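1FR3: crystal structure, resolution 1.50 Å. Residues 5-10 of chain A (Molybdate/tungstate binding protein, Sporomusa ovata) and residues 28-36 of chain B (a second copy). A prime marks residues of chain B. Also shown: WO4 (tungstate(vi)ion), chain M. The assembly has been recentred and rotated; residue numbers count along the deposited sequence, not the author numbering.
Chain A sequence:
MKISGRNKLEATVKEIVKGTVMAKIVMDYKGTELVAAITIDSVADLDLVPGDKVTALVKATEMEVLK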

# COMPACT_ATOMS: atom_id res chain seq x y z
N GLY A 5 3.34 -9.60 7.93
CA GLY A 5 4.25 -8.77 7.13
C GLY A 5 5.62 -9.46 7.13
O GLY A 5 6.25 -9.56 8.19
N ARG A 6 6.10 -9.88 5.97
CA ARG A 6 7.32 -10.67 5.92
C ARG A 6 8.63 -9.95 6.09
O ARG A 6 9.61 -10.61 6.46
CB ARG A 6 7.37 -11.44 4.59
CG ARG A 6 6.26 -12.46 4.41
CD ARG A 6 6.47 -13.70 5.28
NE ARG A 6 5.95 -13.52 6.63
CZ ARG A 6 6.17 -14.35 7.64
NH1 ARG A 6 6.93 -15.43 7.48
NH2 ARG A 6 5.65 -14.11 8.84
N ASN A 7 8.68 -8.64 5.84
CA ASN A 7 10.00 -7.99 5.92
C ASN A 7 10.22 -7.29 7.24
O ASN A 7 9.53 -6.30 7.51
CB ASN A 7 10.13 -7.02 4.74
CG ASN A 7 9.97 -7.81 3.44
OD1 ASN A 7 10.90 -8.53 3.07
ND2 ASN A 7 8.82 -7.70 2.80
N LYS A 8 11.19 -7.75 8.02
CA LYS A 8 11.55 -7.15 9.28
C LYS A 8 13.02 -6.71 9.21
O LYS A 8 13.89 -7.54 8.91
CB LYS A 8 11.41 -8.10 10.47
CG LYS A 8 10.00 -8.38 10.96
CD LYS A 8 9.30 -9.48 10.19
CE LYS A 8 8.12 -10.00 11.01
NZ LYS A 8 7.37 -11.07 10.28
N LEU A 9 13.28 -5.43 9.47
CA LEU A 9 14.65 -4.93 9.47
C LEU A 9 14.96 -4.31 10.83
O LEU A 9 14.31 -3.33 11.20
CB LEU A 9 14.88 -3.91 8.36
CG LEU A 9 14.54 -4.35 6.93
CD1 LEU A 9 14.54 -3.14 6.01
CD2 LEU A 9 15.53 -5.38 6.42
N GLU A 10 15.90 -4.88 11.57
CA GLU A 10 16.26 -4.35 12.88
C GLU A 10 17.14 -3.11 12.70
O GLU A 10 18.30 -3.23 12.31
CB GLU A 10 16.95 -5.41 13.73
CG GLU A 10 16.04 -6.61 13.99
CD GLU A 10 16.67 -7.65 14.88
OE1 GLU A 10 17.85 -7.50 15.26
OE2 GLU A 10 16.00 -8.65 15.22
N ASP B 28 18.27 -11.88 -0.38
CA ASP B 28 19.18 -11.65 0.73
C ASP B 28 19.55 -10.16 0.69
O ASP B 28 19.96 -9.66 -0.35
CB ASP B 28 20.48 -12.46 0.65
CG ASP B 28 21.37 -12.13 1.84
OD1 ASP B 28 22.24 -11.24 1.73
OD2 ASP B 28 21.21 -12.72 2.92
N TYR B 29 19.38 -9.50 1.83
CA TYR B 29 19.68 -8.08 1.94
C TYR B 29 20.57 -7.86 3.16
O TYR B 29 20.08 -7.91 4.29
CB TYR B 29 18.41 -7.25 2.05
CG TYR B 29 18.68 -5.78 2.30
CD1 TYR B 29 19.54 -5.06 1.48
CD2 TYR B 29 18.08 -5.12 3.37
CE1 TYR B 29 19.80 -3.73 1.71
CE2 TYR B 29 18.33 -3.78 3.60
CZ TYR B 29 19.20 -3.09 2.77
OH TYR B 29 19.44 -1.76 3.00
N LYS B 30 21.86 -7.65 2.93
CA LYS B 30 22.80 -7.44 4.03
C LYS B 30 22.66 -8.49 5.13
O LYS B 30 22.75 -8.19 6.31
CB LYS B 30 22.72 -6.01 4.59
CG LYS B 30 23.09 -4.95 3.56
CD LYS B 30 23.26 -3.58 4.20
CE LYS B 30 23.81 -2.56 3.22
NZ LYS B 30 24.05 -1.24 3.87
N GLY B 31 22.48 -9.74 4.73
CA GLY B 31 22.39 -10.86 5.66
C GLY B 31 21.01 -11.14 6.22
O GLY B 31 20.88 -12.02 7.08
N THR B 32 20.00 -10.41 5.79
CA THR B 32 18.63 -10.61 6.26
C THR B 32 17.74 -10.97 5.08
O THR B 32 17.88 -10.40 4.00
CB THR B 32 18.11 -9.33 6.96
OG1 THR B 32 18.88 -9.16 8.16
CG2 THR B 32 16.65 -9.41 7.33
N GLU B 33 16.81 -11.90 5.28
CA GLU B 33 15.95 -12.32 4.18
C GLU B 33 14.78 -11.38 3.94
O GLU B 33 14.08 -11.00 4.89
CB GLU B 33 15.43 -13.73 4.46
CG GLU B 33 14.57 -14.28 3.33
CD GLU B 33 14.38 -15.78 3.54
OE1 GLU B 33 13.29 -16.16 4.02
OE2 GLU B 33 15.34 -16.52 3.24
N LEU B 34 14.54 -11.07 2.68
CA LEU B 34 13.40 -10.26 2.26
C LEU B 34 12.49 -11.15 1.41
O LEU B 34 12.94 -12.08 0.76
CB LEU B 34 13.80 -9.06 1.42
CG LEU B 34 14.85 -8.09 1.95
CD1 LEU B 34 15.10 -6.97 0.95
CD2 LEU B 34 14.45 -7.51 3.30
N VAL B 35 11.20 -10.83 1.43
CA VAL B 35 10.22 -11.53 0.60
C VAL B 35 9.30 -10.49 -0.04
O VAL B 35 8.63 -9.73 0.66
CB VAL B 35 9.40 -12.54 1.41
CG1 VAL B 35 8.30 -13.19 0.59
CG2 VAL B 35 10.32 -13.61 2.01
N ALA B 36 9.29 -10.45 -1.36
CA ALA B 36 8.42 -9.58 -2.13
C ALA B 36 7.40 -10.42 -2.90
O ALA B 36 7.72 -11.53 -3.33
CB ALA B 36 9.23 -8.74 -3.11
W WO4 M . 2.42 -10.61 3.96
O1 WO4 M . 2.51 -12.39 4.07
O2 WO4 M . 1.43 -9.98 5.27
O3 WO4 M . 1.73 -10.19 2.43
O4 WO4 M . 4.04 -9.94 4.06
O HOH W 1 11.52 -12.04 5.01
O HOH W 2 13.22 -9.80 7.30

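Two strands from different copies of the protein lie side by side here without zipping into a sheet. Residues 7-10 of chain A run roughly antiparallel to residues 32-36 of chain B, at 148° between their directions and with axes 6.8 Å apart at closest approach. The CA atoms of Asn7 and Leu34′ are 5.5 Å apart, those of Leu9 and Thr32′ 7.6 Å, so the strands diverge toward the chain B hairpin. That hairpin closes with a type I' turn from Tyr29′ to Thr32′, clamped by paired backbone hydrogen bonds, Tyr29′ N to Thr32′ O at 2.8 Å and Thr32′ N to Tyr29′ O at 2.9 Å. Gly31′ sits at phi 87°, psi 3°, where a CB would jam against the preceding carbonyl oxygen; glycine fits the turn itself rather than the contact.

No direct backbone-to-backbone hydrogen bond joins the stretches. Asn7 supplies the substitute: its carboxamide presents an acceptor and a donor to one residue's backbone, much as a neighbouring strand would. Val35′ N donates to Asn7 OD1 at 2.8 Å, and Asn7 ND2 donates to Val35′ O at 3.0 Å, both with angles of 161°. The CA-to-CB bond of Asn7 points sideways, but chi1 in m brings the amide end nearer to chain B. Beside this amide, two waters carry the contact on, bound by the residues before and after Asn7. Glu33′ O accepts from water 1 and water 2, each at 2.8 Å; water 1 also donates to Arg6 O at 2.8 Å, while water 2 accepts from Lys8 N at 3.0 Å.

Apolar packing completes the contact. Leu9, buried, swings CD2 to within 3.9 Å of Leu34′ CD2 and 4.0 Å of Tyr29′ CD2, meeting the tyrosine ring at its edge. An aliphatic side chain suits this buried place: it has no polar group to satisfy, and its CD2 methyl reaches both partners. Thr32′ lays CG2 3.7 Å from Lys8 O, while its hydroxyl is satisfied elsewhere in the structure. Val35′ packs CB against Arg6 CB at 3.9 Å, adding a compact apolar surface beside its own tethered backbone.

Arg6 shows how a long polar residue can contribute its base here and spend its end elsewhere: CB points toward chain B, but the guanidinium leads away. Its backbone N donates to tungstate O4 at 2.8 Å, placing this junction directly beside the bound oxyanion. Lys8 likewise turns its end away, with NZ donating to Gly5 O at 2.8 Å and bracing the loop before the strand. Together the stretches bury 336 Å², with the Asn7 amide supplying the two direct hydrogen bonds and waters and apolar packing the rest.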